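Local atomic coordinates of pectate lyase (Paenibacillus sp. 0602, PDB entry 5GT5), a protein that cleaves polygalacturonate and partly methylated pectin within the chain by an eliminative mechanism, probably with calcium as cofactor. Residues V125-R128 against N129-F132; N170-Y173 against D174-D178; V186-W190 against S191-G195. The protein carries 1 engineered substitution. All coordinates share one frame; numbering follows the deposited sequence.

Contact 1: residues V125-R128 against N129-F132; sequences VIIR and NLEF
Ile-127 puts its CG2 methyl against the CD1 methyl of Leu-130. The two atoms are 4.0 Å apart, and the two side chains cross at about a right angle. The same methyl also approaches Phe-132. It lies near the ring plane, at the edge, with CG2 of Ile-127 4.3 Å from CZ of Phe-132. One methyl thus meets two side chains from beyond the turn. The torsion explains this: chi1 of -60° keeps CG1 of Ile-127 beside the backbone N and leaves CG2 beside the carbonyl carbon, on the side of the residues that follow. Leu-130 also sits close to the bend itself, with its CG 3.6 Å from the carbonyl O of Arg-128. No hydrogen bond joins the two segments; the side-chain contacts are van der Waals.

Asn-129 makes the corner. Its backbone has the left-handed helical conformation (phi 59°, psi 43°), and this turns the chain between the two strands. Arg-128 points the other way, and its NE forms a salt bridge with Asp-165. The amide of Asn-129 also leads away, and its OD1 accepts from Gly-432 N. Phe-132 stacks on Phe-169. The apolar groups therefore lie on one face of the bend and the polar ends on the other. This is the short turn between the second and third parallel sheets of the right-handed beta-helix, the fold of polysaccharide lyase family 1.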
ATOM      1  N   VAL A 125       4.947   6.551  -5.667  1.00  5.90           N
ATOM      2  CA  VAL A 125       5.773   7.668  -6.104  1.00  6.38           C
ATOM      3  C   VAL A 125       7.089   7.138  -6.647  1.00  6.04           C
ATOM      4  O   VAL A 125       7.722   6.284  -5.988  1.00  5.77           O
ATOM      5  CB  VAL A 125       6.032   8.646  -4.931  1.00  7.96           C
ATOM      6  CG1 VAL A 125       7.028   9.759  -5.360  1.00  8.51           C
ATOM      7  CG2 VAL A 125       4.695   9.243  -4.418  1.00  9.68           C
ATOM      8  N   ILE A 126       7.490   7.619  -7.816  1.00  6.28           N
ATOM      9  CA  ILE A 126       8.767   7.252  -8.430  1.00  6.15           C
ATOM     10  C   ILE A 126       9.564   8.546  -8.623  1.00  5.67           C
ATOM     11  O   ILE A 126       9.030   9.542  -9.143  1.00  7.43           O
ATOM     12  CB  ILE A 126       8.558   6.537  -9.783  1.00  6.87           C
ATOM     13  CG1 ILE A 126       7.829   5.208  -9.563  1.00  8.15           C
ATOM     14  CG2 ILE A 126       9.889   6.401 -10.539  1.00  8.35           C
ATOM     15  CD1 ILE A 126       7.612   4.414 -10.861  1.00  9.38           C
ATOM     16  N   ILE A 127      10.820   8.538  -8.179  1.00  5.19           N
ATOM     17  CA  ILE A 127      11.740   9.681  -8.305  1.00  4.77           C
ATOM     18  C   ILE A 127      13.018   9.163  -8.952  1.00  5.66           C
ATOM     19  O   ILE A 127      13.715   8.318  -8.369  1.00  6.64           O
ATOM     20  CB  ILE A 127      12.038  10.322  -6.956  1.00  4.35           C
ATOM     21  CG1 ILE A 127      10.740  10.829  -6.322  1.00  5.74           C
ATOM     22  CG2 ILE A 127      13.085  11.438  -7.130  1.00  6.38           C
ATOM     23  CD1 ILE A 127      10.871  11.226  -4.844  1.00  8.65           C
ATOM     24  N   ARG A 128      13.330   9.629 -10.169  1.00  5.98           N
ATOM     25  CA  ARG A 128      14.474   9.060 -10.897  1.00  6.10           C
ATOM     26  C   ARG A 128      15.333  10.068 -11.631  1.00  5.31           C
ATOM     27  O   ARG A 128      14.856  11.097 -12.167  1.00  6.27           O
ATOM     28  CB  ARG A 128      14.009   7.984 -11.902  1.00  5.89           C
ATOM     29  CG  ARG A 128      13.383   6.775 -11.213  1.00  5.75           C
ATOM     30  CD  ARG A 128      12.866   5.790 -12.249  1.00  6.60           C
ATOM     31  NE  ARG A 128      13.907   4.878 -12.731  1.00  7.93           N
ATOM     32  CZ  ARG A 128      13.720   3.994 -13.711  1.00  8.14           C
ATOM     33  NH1 ARG A 128      12.560   3.972 -14.376  1.00  9.06           N
ATOM     34  NH2 ARG A 128      14.693   3.141 -14.035  1.00 10.18           N
ATOM     35  N   ASN A 129      16.630   9.736 -11.700  1.00  5.31           N
ATOM     36  CA  ASN A 129      17.602  10.496 -12.512  1.00  5.51           C
ATOM     37  C   ASN A 129      17.714  11.962 -12.137  1.00  6.09           C
ATOM     38  O   ASN A 129      17.778  12.851 -13.021  1.00  7.08           O
ATOM     39  CB  ASN A 129      17.320  10.338 -14.015  1.00  6.02           C
ATOM     40  CG  ASN A 129      18.566  10.508 -14.829  1.00  5.46           C
ATOM     41  OD1 ASN A 129      19.658  10.168 -14.362  1.00  6.90           O
ATOM     42  ND2 ASN A 129      18.434  11.002 -16.044  1.00  7.40           N
ATOM     43  N   LEU A 130      17.733  12.223 -10.833  1.00  6.09           N
ATOM     44  CA  LEU A 130      17.931  13.566 -10.301  1.00  6.36           C
ATOM     45  C   LEU A 130      19.110  13.582  -9.356  1.00  6.03           C
ATOM     46  O   LEU A 130      19.365  12.597  -8.625  1.00  6.88           O
ATOM     47  CB  LEU A 130      16.700  14.035  -9.560  1.00  7.48           C
ATOM     48  CG  LEU A 130      15.518  14.221 -10.489  1.00  6.73           C
ATOM     49  CD1 LEU A 130      14.272  14.280  -9.651  1.00 10.20           C
ATOM     50  CD2 LEU A 130      15.711  15.523 -11.254  1.00  9.21           C
ATOM     51  N   GLU A 131      19.859  14.682  -9.377  1.00  6.10           N
ATOM     52  CA  GLU A 131      20.951  14.913  -8.439  1.00  8.43           C
ATOM     53  C   GLU A 131      20.521  15.981  -7.439  1.00  8.86           C
ATOM     54  O   GLU A 131      19.886  16.972  -7.803  1.00 10.78           O
ATOM     55  CB  GLU A 131      22.239  15.317  -9.163  1.00  7.23           C
ATOM     56  CG  GLU A 131      23.376  15.657  -8.170  1.00  6.03           C
ATOM     57  CD  GLU A 131      24.740  15.698  -8.812  1.00  9.65           C
ATOM     58  OE1 GLU A 131      24.867  15.566 -10.045  1.00 14.21           O
ATOM     59  OE2 GLU A 131      25.722  15.895  -8.062  1.00 10.07           O
ATOM     60  N   PHE A 132      20.841  15.745  -6.174  1.00  5.77           N
ATOM     61  CA  PHE A 132      20.457  16.586  -5.069  1.00  6.87           C
ATOM     62  C   PHE A 132      21.718  17.169  -4.447  1.00  7.22           C
ATOM     63  O   PHE A 132      22.659  16.429  -4.110  1.00  7.48           O
ATOM     64  CB  PHE A 132      19.688  15.755  -4.040  1.00  7.61           C
ATOM     65  CG  PHE A 132      18.403  15.206  -4.576  1.00  7.42           C
ATOM     66  CD1 PHE A 132      18.377  14.027  -5.305  1.00  6.14           C
ATOM     67  CD2 PHE A 132      17.222  15.886  -4.360  1.00  8.07           C
ATOM     68  CE1 PHE A 132      17.139  13.547  -5.834  1.00  8.33           C
ATOM     69  CE2 PHE A 132      16.016  15.404  -4.827  1.00  9.26           C
ATOM     70  CZ  PHE A 132      15.969  14.251  -5.589  1.00  7.74           C
TER

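Contact 2: residues N170-Y173 against D174-D178; sequences NKAY and DGLVD
Ala-172 and Leu-176 face each other across a reversal of the chain. The end-to-end directions of 170-173 and 174-176 differ by 152°. The methyl of Ala-172 points at the returning limb, and its CB lies 3.9 Å from CD2 of Leu-176. The same CB is 3.5 Å from the carbonyl O of Gly-175. Leu-176 brings its CD2 branch back to the first limb, where it also lies 3.4 Å from the carbonyl O of Asn-170. The CD2 branch thus touches both Asn-170 and Ala-172.

The Tyr-173 ring lies to one side of the bend. Its CG is anti to the backbone N (chi1 -178°), which sets the ring edge beside the next peptide. The N of Asp-174 lies near the ring plane, 3.6 Å from CD1 of Tyr-173. The bend is part of the loop that leads from the third parallel sheet of the beta-helix back to the first. In family 1 lyases such loops shape the substrate cleft. Asp-174 and Asp-178 probably bind calcium here, together with Asp-152.

Asp-174 is deposited in two conformers; in one of them CB points away from 170-173 and OD1 forms a salt bridge with Lys-245. Gly-175 leaves room beside this site, since a CB there would clash with OD2 of Asp-178. A water lies 2.8 Å from Asp-174 O and 3.3 Å from Tyr-173 O and can donate to either carbonyl. The OH of Tyr-173 is hydrogen-bonded to Lys-148 N and Asn-149 N.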
ATOM      1  N   ASN A 170      24.511  14.497  -2.513  1.00  5.84           N
ATOM      2  CA  ASN A 170      25.755  15.068  -2.004  1.00  5.30           C
ATOM      3  C   ASN A 170      25.615  15.322  -0.502  1.00  6.44           C
ATOM      4  O   ASN A 170      24.775  14.697   0.136  1.00  6.73           O
ATOM      5  CB  ASN A 170      26.071  16.347  -2.786  1.00  7.50           C
ATOM      6  CG  ASN A 170      26.405  16.074  -4.238  1.00  7.94           C
ATOM      7  OD1 ASN A 170      27.578  15.825  -4.576  1.00 10.07           O
ATOM      8  ND2 ASN A 170      25.395  16.127  -5.112  1.00  7.84           N
ATOM      9  N   LYS A 171      26.354  16.260   0.069  1.00  7.41           N
ATOM     10  CA  LYS A 171      26.271  16.487   1.511  1.00  6.66           C
ATOM     11  C   LYS A 171      24.918  17.062   1.898  1.00  5.99           C
ATOM     12  O   LYS A 171      24.342  17.901   1.188  1.00  6.69           O
ATOM     13  CB  LYS A 171      27.358  17.481   1.947  1.00  9.32           C
ATOM     14  CG  LYS A 171      28.774  16.937   1.942  1.00 12.97           C
ATOM     15  CD  LYS A 171      29.174  16.467   3.298  1.00 14.30           C
ATOM     16  CE  LYS A 171      29.406  17.652   4.281  1.00  8.51           C
ATOM     17  NZ  LYS A 171      29.573  16.965   5.601  1.00  6.90           N
ATOM     18  N   ALA A 172      24.409  16.626   3.043  1.00  6.91           N
ATOM     19  CA  ALA A 172      23.238  17.241   3.641  1.00  6.79           C
ATOM     20  C   ALA A 172      23.510  17.517   5.106  1.00  6.52           C
ATOM     21  O   ALA A 172      24.229  16.773   5.772  1.00  6.69           O
ATOM     22  CB  ALA A 172      21.995  16.325   3.506  1.00  8.50           C
ATOM     23  N   TYR A 173      22.894  18.581   5.600  1.00  6.90           N
ATOM     24  CA  TYR A 173      22.983  18.935   7.002  1.00  5.89           C
ATOM     25  C   TYR A 173      22.581  17.761   7.884  1.00  5.58           C
ATOM     26  O   TYR A 173      23.304  17.415   8.827  1.00  6.67           O
ATOM     27  CB  TYR A 173      22.123  20.176   7.268  1.00  7.50           C
ATOM     28  CG  TYR A 173      22.141  20.707   8.681  1.00  7.56           C
ATOM     29  CD1 TYR A 173      21.371  20.097   9.667  1.00  7.61           C
ATOM     30  CD2 TYR A 173      22.920  21.810   9.038  1.00  6.81           C
ATOM     31  CE1 TYR A 173      21.361  20.562  10.973  1.00  7.68           C
ATOM     32  CE2 TYR A 173      22.882  22.315  10.354  1.00  8.25           C
ATOM     33  CZ  TYR A 173      22.122  21.667  11.313  1.00  7.73           C
ATOM     34  OH  TYR A 173      22.060  22.137  12.602  1.00  8.27           O
ATOM     35  N   ASP A 174      21.433  17.163   7.584  1.00  7.50           N
ATOM     36  CA  ASP A 174      20.954  15.997   8.326  0.50  9.18           C
ATOM     37  C   ASP A 174      20.960  14.785   7.396  1.00  7.75           C
ATOM     38  O   ASP A 174      22.015  14.377   6.918  1.00 10.05           O
ATOM     39  CB  ASP A 174      19.560  16.330   8.912  0.50 10.25           C
ATOM     40  CG  ASP A 174      19.086  15.386   9.993  0.50 23.73           C
ATOM     41  OD1 ASP A 174      19.835  14.501  10.433  0.50 23.06           O
ATOM     42  OD2 ASP A 174      17.935  15.597  10.460  0.50 28.48           O
ATOM     43  N   GLY A 175      19.808  14.209   7.107  1.00  7.49           N
ATOM     44  CA  GLY A 175      19.788  12.954   6.365  1.00  7.89           C
ATOM     45  C   GLY A 175      19.695  13.073   4.855  1.00  6.70           C
ATOM     46  O   GLY A 175      19.340  14.117   4.283  1.00  6.67           O
ATOM     47  N   LEU A 176      19.987  11.962   4.199  1.00  6.68           N
ATOM     48  CA  LEU A 176      19.916  11.900   2.743  1.00  5.73           C
ATOM     49  C   LEU A 176      18.533  11.451   2.314  1.00  6.50           C
ATOM     50  O   LEU A 176      17.814  12.224   1.674  1.00  7.01           O
ATOM     51  CB  LEU A 176      20.988  10.963   2.209  1.00  6.90           C
ATOM     52  CG  LEU A 176      22.409  11.348   2.612  1.00  6.87           C
ATOM     53  CD1 LEU A 176      23.414  10.303   2.062  1.00  9.15           C
ATOM     54  CD2 LEU A 176      22.744  12.749   2.120  1.00  7.94           C
ATOM     55  N   VAL A 177      18.149  10.213   2.620  1.00  5.63           N
ATOM     56  CA  VAL A 177      16.764   9.794   2.399  1.00  5.21           C
ATOM     57  C   VAL A 177      16.325   9.093   3.674  1.00  5.32           C
ATOM     58  O   VAL A 177      16.909   8.070   4.065  1.00  6.03           O
ATOM     59  CB  VAL A 177      16.562   8.837   1.194  1.00  6.44           C
ATOM     60  CG1 VAL A 177      15.078   8.497   1.047  1.00  6.05           C
ATOM     61  CG2 VAL A 177      17.101   9.464  -0.113  1.00  6.61           C
ATOM     62  N   ASP A 178      15.325   9.660   4.350  1.00  5.07           N
ATOM     63  CA  ASP A 178      14.790   9.153   5.609  1.00  4.25           C
ATOM     64  C   ASP A 178      13.389   8.669   5.380  1.00  6.45           C
ATOM     65  O   ASP A 178      12.648   9.202   4.524  1.00  6.52           O
ATOM     66  CB  ASP A 178      14.770  10.243   6.650  1.00  5.27           C
ATOM     67  CG  ASP A 178      16.167  10.691   7.071  1.00  7.53           C
ATOM     68  OD1 ASP A 178      17.152   9.965   6.839  1.00  6.99           O
ATOM     69  OD2 ASP A 178      16.277  11.799   7.660  1.00 11.43           O
TER
HETATM   70  O   HOH W   1      24.476  14.437   8.231  1.00  9.03           O

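Contact 3: residues V186-W190 against S191-G195; sequences VTISW and STFKG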
ATOM      1  N   VAL A 186       9.392   0.803   0.183  1.00  6.11           N
ATOM      2  CA  VAL A 186      10.395   1.704  -0.364  1.00  5.99           C
ATOM      3  C   VAL A 186      11.524   0.888  -0.993  1.00  4.01           C
ATOM      4  O   VAL A 186      12.002  -0.066  -0.387  1.00  6.07           O
ATOM      5  CB  VAL A 186      10.977   2.594   0.747  1.00  6.17           C
ATOM      6  CG1 VAL A 186      12.039   3.560   0.179  1.00  6.51           C
ATOM      7  CG2 VAL A 186       9.861   3.322   1.487  1.00  8.04           C
ATOM      8  N   THR A 187      11.909   1.260  -2.217  1.00  5.84           N
ATOM      9  CA  THR A 187      13.130   0.753  -2.829  1.00  5.55           C
ATOM     10  C   THR A 187      13.988   1.913  -3.235  1.00  4.38           C
ATOM     11  O   THR A 187      13.508   2.839  -3.905  1.00  5.44           O
ATOM     12  CB  THR A 187      12.860  -0.133  -4.058  1.00  5.36           C
ATOM     13  OG1 THR A 187      12.184  -1.319  -3.629  1.00  7.21           O
ATOM     14  CG2 THR A 187      14.187  -0.523  -4.756  1.00  7.23           C
ATOM     15  N   ILE A 188      15.255   1.866  -2.830  1.00  4.54           N
ATOM     16  CA  ILE A 188      16.227   2.815  -3.336  1.00  4.06           C
ATOM     17  C   ILE A 188      17.317   2.071  -4.098  1.00  5.67           C
ATOM     18  O   ILE A 188      18.020   1.228  -3.520  1.00  5.94           O
ATOM     19  CB  ILE A 188      16.862   3.668  -2.199  1.00  4.04           C
ATOM     20  CG1 ILE A 188      15.790   4.310  -1.292  1.00  6.32           C
ATOM     21  CG2 ILE A 188      17.794   4.716  -2.799  1.00  5.59           C
ATOM     22  CD1 ILE A 188      16.340   5.202  -0.141  1.00  7.69           C
ATOM     23  N   SER A 189      17.448   2.358  -5.407  1.00  6.64           N
ATOM     24  CA  SER A 189      18.344   1.554  -6.238  1.00  5.35           C
ATOM     25  C   SER A 189      19.162   2.385  -7.203  1.00  6.61           C
ATOM     26  O   SER A 189      18.786   3.515  -7.561  1.00  6.27           O
ATOM     27  CB  SER A 189      17.587   0.461  -6.999  1.00  7.73           C
ATOM     28  OG  SER A 189      16.603   1.020  -7.866  1.00  7.34           O
ATOM     29  N   TRP A 190      20.309   1.834  -7.595  1.00  5.91           N
ATOM     30  CA  TRP A 190      21.139   2.421  -8.635  1.00  5.56           C
ATOM     31  C   TRP A 190      21.490   3.871  -8.340  1.00  5.35           C
ATOM     32  O   TRP A 190      21.543   4.700  -9.249  1.00  6.92           O
ATOM     33  CB  TRP A 190      20.467   2.270 -10.033  1.00  6.12           C
ATOM     34  CG  TRP A 190      20.537   0.851 -10.495  1.00  7.17           C
ATOM     35  CD1 TRP A 190      19.529  -0.083 -10.487  1.00  9.60           C
ATOM     36  CD2 TRP A 190      21.706   0.176 -10.984  1.00  7.61           C
ATOM     37  NE1 TRP A 190      20.011  -1.296 -10.956  1.00 10.06           N
ATOM     38  CE2 TRP A 190      21.335  -1.149 -11.279  1.00  9.11           C
ATOM     39  CE3 TRP A 190      23.011   0.585 -11.252  1.00 10.12           C
ATOM     40  CZ2 TRP A 190      22.244  -2.082 -11.774  1.00 11.93           C
ATOM     41  CZ3 TRP A 190      23.912  -0.353 -11.760  1.00  9.40           C
ATOM     42  CH2 TRP A 190      23.522  -1.661 -12.008  1.00  8.56           C
ATOM     43  N   SER A 191      21.732   4.179  -7.073  1.00  6.39           N
ATOM     44  CA  SER A 191      21.943   5.564  -6.630  1.00  5.61           C
ATOM     45  C   SER A 191      23.290   5.768  -5.973  1.00  4.91           C
ATOM     46  O   SER A 191      23.855   4.833  -5.400  1.00  7.13           O
ATOM     47  CB  SER A 191      20.800   6.039  -5.715  1.00  6.27           C
ATOM     48  OG  SER A 191      19.568   6.054  -6.457  1.00  5.07           O
ATOM     49  N   THR A 192      23.783   6.992  -6.079  1.00  6.84           N
ATOM     50  CA  THR A 192      25.066   7.372  -5.484  1.00  5.51           C
ATOM     51  C   THR A 192      24.834   8.337  -4.339  1.00  5.97           C
ATOM     52  O   THR A 192      24.048   9.290  -4.476  1.00  7.76           O
ATOM     53  CB  THR A 192      25.932   8.057  -6.547  1.00  6.13           C
ATOM     54  OG1 THR A 192      26.280   7.070  -7.540  1.00 10.45           O
ATOM     55  CG2 THR A 192      27.202   8.629  -5.906  1.00  9.30           C
ATOM     56  N   PHE A 193      25.500   8.073  -3.206  1.00  5.69           N
ATOM     57  CA  PHE A 193      25.495   8.930  -2.038  1.00  6.22           C
ATOM     58  C   PHE A 193      26.953   9.224  -1.774  1.00  7.11           C
ATOM     59  O   PHE A 193      27.723   8.290  -1.563  1.00  7.86           O
ATOM     60  CB  PHE A 193      24.829   8.180  -0.863  1.00  5.71           C
ATOM     61  CG  PHE A 193      23.439   7.670  -1.178  1.00  5.52           C
ATOM     62  CD1 PHE A 193      23.255   6.453  -1.861  1.00  5.18           C
ATOM     63  CD2 PHE A 193      22.319   8.414  -0.805  1.00  6.41           C
ATOM     64  CE1 PHE A 193      21.971   5.988  -2.143  1.00  5.91           C
ATOM     65  CE2 PHE A 193      21.036   7.975  -1.107  1.00  7.05           C
ATOM     66  CZ  PHE A 193      20.847   6.782  -1.787  1.00  6.43           C
ATOM     67  N   LYS A 194      27.342  10.496  -1.847  1.00  6.01           N
ATOM     68  CA  LYS A 194      28.770  10.835  -1.731  1.00  6.55           C
ATOM     69  C   LYS A 194      28.967  12.086  -0.916  1.00  6.28           C
ATOM     70  O   LYS A 194      28.082  12.931  -0.730  1.00  8.43           O
ATOM     71  CB  LYS A 194      29.426  11.018  -3.102  1.00 10.52           C
ATOM     72  CG  LYS A 194      28.812  12.102  -3.940  1.00  8.95           C
ATOM     73  CD  LYS A 194      29.483  12.173  -5.323  1.00 11.58           C
ATOM     74  CE  LYS A 194      28.814  13.188  -6.204  1.00 12.27           C
ATOM     75  NZ  LYS A 194      29.531  13.261  -7.521  1.00 17.00           N
ATOM     76  N   GLY A 195      30.181  12.199  -0.412  1.00  8.39           N
ATOM     77  CA  GLY A 195      30.597  13.401   0.283  1.00 10.48           C
ATOM     78  C   GLY A 195      31.242  14.414  -0.634  1.00  9.50           C
ATOM     79  O   GLY A 195      31.161  14.334  -1.876  1.00 11.01           O
TER
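Ile-188 is the first residue of 186-190 to touch the following segment. Its CG2 methyl reaches the edge of the Phe-193 ring, in the ring plane, 3.8 Å from CZ of Phe-193. The two side chains cross obliquely. CG1 of Ile-188 stands beside the backbone N, and this leaves CG2 to face the later residues. The same CG2 is 4.3 Å from OG of Ser-191, so the hydroxyl borders the apolar pair.

Ser-189 contributes its backbone, not its side chain. Its carbonyl O accepts a hydrogen bond from OG of Ser-191 at 2.9 Å. The donor stands above the carbonyl plane, 52° out of it, with a C=O...OG angle of 128°. The hydroxyl gets there because chi1 of Ser-191 (-64°) holds OG beside its own backbone N. The side chain of Ser-189 points away, and its OG is hydrogen-bonded to Asp-165 OD2.

Trp-190 stands at the corner, with its backbone in the left-handed helical conformation. Of its side chain, CB stays near the second segment, 3.7 Å from Ser-191 N. The indole stacks on His-267 and donates from NE1 to Asp-6 O, while the amide of Asn-268, on the adjacent strand, grips the turn through Ile-188 O and Ser-191 N.

With an alanine here in place of Ser-191, the carbonyl of Ser-189 would probably lose this donor and Cys-167 N its hydroxyl partner. Ser-189 and Ser-191 are both buried. The hydroxyl helps to hold the turn between the second and third parallel sheets of the beta-helix, and its bond with Cys-167 N links it to the preceding coil. The chemistry is mixed: a polar clasp at the bend beside an apolar interior.

All three contacts are buried, and none is a surface patch. Contacts 1 and 3 hold equivalent corners of the beta-helix, with an isoleucine methyl at a phenylalanine edge in each. They differ at the bend: contact 1 has no hydrogen bond across it, while contact 3 has a serine clasp. Contact 2 lies in the loop between the third and first sheets. Its apolar contact is a single alanine-leucine pair, and it adds water and probable calcium-binding carboxylates. It touches both others. Asn-170 ND2 probably bonds to Phe-132 O and Glu-131 OE2 of contact 1, and Leu-176 packs on Phe-193 of contact 3. Contacts 1 and 3 do not touch directly.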